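Local atomic coordinates of choloylglycine hydrolase (Clostridium perfringens, PDB entry 2RG2), a protein that hydrolyses the amide bond of glycine- and taurine-conjugated bile salts, releasing the amino acid and the free bile acid. Residues A[61-66]-A[101-106]. The protein carries 1 engineered substitution. Sequence-based numbering, arbitrary orientation.
Sequences DDYPTF and VYNFLL. With EDO (1,2-ethanediol), chain F.
CE2 of Tyr-63 meets the edge of the Tyr-102 ring, 4.0 Å from CE1 of Tyr-102. The two side chains cross at about a right angle. CG of Tyr-63 stands anti to the backbone N (chi1 -169°), which carries the phenol to Asn-103. There the OH of Tyr-63 donates to OD1 of Asn-103 at 2.7 Å. The amide oxygen lies in the plane of the Tyr-63 ring, yet the hydroxyl sits above the carbonyl plane, 37° out of it. A water donates to the same OD1 and to Pro-64 O, so OD1 of Asn-103 takes two bonds.

Further along strand 63-66, Thr-65 OG1 gives a weak hydrogen bond to Tyr-102 O at 2.9 Å. A second water accepts from the backbone N of Phe-66 and of Leu-106 and donates to Tyr-102 O. Apolar side chains also meet. Phe-66 CB packs on Leu-105 CG at 3.7 Å. Leu-106 divides its methyls: CD1 is 4.0 Å from Phe-66 CE1, while CD2 packs beside Pro-64 O and the Tyr-63 hydroxyl. Ile-32 of strand 28-32 touches Pro-64, Phe-66 and Leu-106.

The contact joins residues 101-106, which lead into a helix, to strand 63-66 of an antiparallel sheet in this Ntn-hydrolase. Leu-105 is about 8 Å, side chain to side chain, from Leu-17, an engineered residue at the deoxycholate site. No direct backbone-to-backbone hydrogen bond joins the segments; two waters and two side-chain hydroxyls bridge their polar groups beside the apolar packing.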
loop_
_atom_site.group_PDB
_atom_site.type_symbol
_atom_site.label_atom_id
_atom_site.label_comp_id
_atom_site.label_asym_id
_atom_site.label_seq_id
_atom_site.Cartn_x
_atom_site.Cartn_y
_atom_site.Cartn_z
ATOM N N ASP A 61 -5.229 14.523 44.533
ATOM C CA ASP A 61 -5.576 15.240 45.762
ATOM C C ASP A 61 -7.090 15.410 45.903
ATOM O O ASP A 61 -7.602 16.514 46.105
ATOM C CB ASP A 61 -4.829 16.576 45.827
ATOM C CG ASP A 61 -3.322 16.391 45.961
ATOM O OD1 ASP A 61 -2.901 15.344 46.510
ATOM O OD2 ASP A 61 -2.558 17.284 45.517
ATOM N N ASP A 62 -7.790 14.287 45.773
ATOM C CA ASP A 62 -9.244 14.201 45.871
ATOM C C ASP A 62 -10.024 14.838 44.714
ATOM O O ASP A 62 -11.243 14.767 44.705
ATOM C CB ASP A 62 -9.757 14.656 47.256
ATOM C CG ASP A 62 -9.721 13.528 48.303
ATOM O OD1 ASP A 62 -9.347 12.374 47.966
ATOM O OD2 ASP A 62 -10.094 13.783 49.472
ATOM N N TYR A 63 -9.327 15.404 43.725
ATOM C CA TYR A 63 -9.994 16.004 42.551
ATOM C C TYR A 63 -10.007 15.063 41.329
ATOM O O TYR A 63 -8.950 14.686 40.843
ATOM C CB TYR A 63 -9.354 17.351 42.169
ATOM C CG TYR A 63 -10.164 18.125 41.137
ATOM C CD1 TYR A 63 -11.341 18.781 41.500
ATOM C CD2 TYR A 63 -9.762 18.177 39.799
ATOM C CE1 TYR A 63 -12.090 19.485 40.571
ATOM C CE2 TYR A 63 -10.515 18.868 38.852
ATOM C CZ TYR A 63 -11.679 19.520 39.248
ATOM O OH TYR A 63 -12.443 20.211 38.336
ATOM N N PRO A 64 -11.208 14.708 40.822
ATOM C CA PRO A 64 -11.255 13.740 39.721
ATOM C C PRO A 64 -10.930 14.367 38.360
ATOM O O PRO A 64 -11.367 15.481 38.072
ATOM C CB PRO A 64 -12.710 13.251 39.754
ATOM C CG PRO A 64 -13.491 14.439 40.278
ATOM C CD PRO A 64 -12.549 15.193 41.202
ATOM N N THR A 65 -10.156 13.656 37.539
ATOM C CA THR A 65 -9.927 14.045 36.150
ATOM C C THR A 65 -10.169 12.806 35.284
ATOM O O THR A 65 -9.844 11.705 35.708
ATOM C CB THR A 65 -8.511 14.619 35.928
ATOM O OG1 THR A 65 -8.412 15.187 34.614
ATOM C CG2 THR A 65 -7.449 13.556 36.066
ATOM N N PHE A 66 -10.723 12.997 34.090
ATOM C CA PHE A 66 -11.100 11.863 33.235
ATOM C C PHE A 66 -10.385 11.844 31.892
ATOM O O PHE A 66 -10.089 12.899 31.312
ATOM C CB PHE A 66 -12.604 11.877 32.973
ATOM C CG PHE A 66 -13.441 11.616 34.198
ATOM C CD1 PHE A 66 -13.810 12.671 35.049
ATOM C CD2 PHE A 66 -13.904 10.342 34.475
ATOM C CE1 PHE A 66 -14.614 12.431 36.190
ATOM C CE2 PHE A 66 -14.704 10.092 35.618
ATOM C CZ PHE A 66 -15.056 11.145 36.461
ATOM N N VAL A 101 -7.108 22.366 30.050
ATOM C CA VAL A 101 -7.028 21.124 29.275
ATOM C C VAL A 101 -7.495 19.900 30.060
ATOM O O VAL A 101 -8.407 19.182 29.624
ATOM C CB VAL A 101 -5.587 20.880 28.748
ATOM C CG1 VAL A 101 -5.512 19.584 27.935
ATOM C CG2 VAL A 101 -5.106 22.081 27.919
ATOM N N TYR A 102 -6.870 19.659 31.213
ATOM C CA TYR A 102 -7.174 18.468 32.021
ATOM C C TYR A 102 -8.622 18.409 32.507
ATOM O O TYR A 102 -9.127 17.328 32.793
ATOM C CB TYR A 102 -6.231 18.388 33.232
ATOM C CG TYR A 102 -6.534 19.450 34.256
ATOM C CD1 TYR A 102 -7.476 19.217 35.272
ATOM C CD2 TYR A 102 -5.908 20.693 34.202
ATOM C CE1 TYR A 102 -7.773 20.196 36.203
ATOM C CE2 TYR A 102 -6.205 21.685 35.133
ATOM C CZ TYR A 102 -7.136 21.424 36.120
ATOM O OH TYR A 102 -7.424 22.396 37.037
ATOM N N ASN A 103 -9.279 19.566 32.604
ATOM C CA ASN A 103 -10.643 19.652 33.145
ATOM C C ASN A 103 -11.744 19.581 32.086
ATOM O O ASN A 103 -12.932 19.540 32.410
ATOM C CB ASN A 103 -10.828 20.942 33.944
ATOM C CG ASN A 103 -11.891 20.810 35.011
ATOM O OD1 ASN A 103 -11.949 19.798 35.729
ATOM N ND2 ASN A 103 -12.758 21.820 35.114
ATOM N N PHE A 104 -11.357 19.586 30.819
ATOM C CA PHE A 104 -12.359 19.656 29.767
ATOM C C PHE A 104 -13.345 18.496 29.831
ATOM O O PHE A 104 -14.551 18.703 29.715
ATOM C CB PHE A 104 -11.697 19.762 28.392
ATOM C CG PHE A 104 -12.669 19.967 27.280
ATOM C CD1 PHE A 104 -13.103 21.251 26.955
ATOM C CD2 PHE A 104 -13.151 18.888 26.543
ATOM C CE1 PHE A 104 -14.012 21.461 25.903
ATOM C CE2 PHE A 104 -14.070 19.087 25.503
ATOM C CZ PHE A 104 -14.495 20.368 25.180
ATOM N N LEU A 105 -12.839 17.279 30.022
ATOM C CA LEU A 105 -13.691 16.092 30.102
ATOM C C LEU A 105 -14.769 16.288 31.159
ATOM O O LEU A 105 -15.965 16.173 30.873
ATOM C CB LEU A 105 -12.851 14.845 30.437
ATOM C CG LEU A 105 -13.119 13.518 29.701
ATOM C CD1 LEU A 105 -14.556 13.072 29.837
ATOM C CD2 LEU A 105 -12.724 13.639 28.235
ATOM N N LEU A 106 -14.346 16.614 32.376
ATOM C CA LEU A 106 -15.297 16.794 33.461
ATOM C C LEU A 106 -16.231 17.985 33.213
ATOM O O LEU A 106 -17.413 17.904 33.522
ATOM C CB LEU A 106 -14.588 16.973 34.795
ATOM C CG LEU A 106 -15.492 17.123 36.024
ATOM C CD1 LEU A 106 -16.443 15.946 36.213
ATOM C CD2 LEU A 106 -14.590 17.284 37.255
HETATM C C1 EDO F . -6.091 11.196 31.722
HETATM O O1 EDO F . -6.964 12.301 31.459
HETATM C C2 EDO F . -6.172 10.841 33.202
HETATM O O2 EDO F . -7.392 11.360 33.734
HETATM O O HOH W 1 -11.300 17.122 35.824
HETATM O O HOH W 2 -11.552 15.907 33.458
#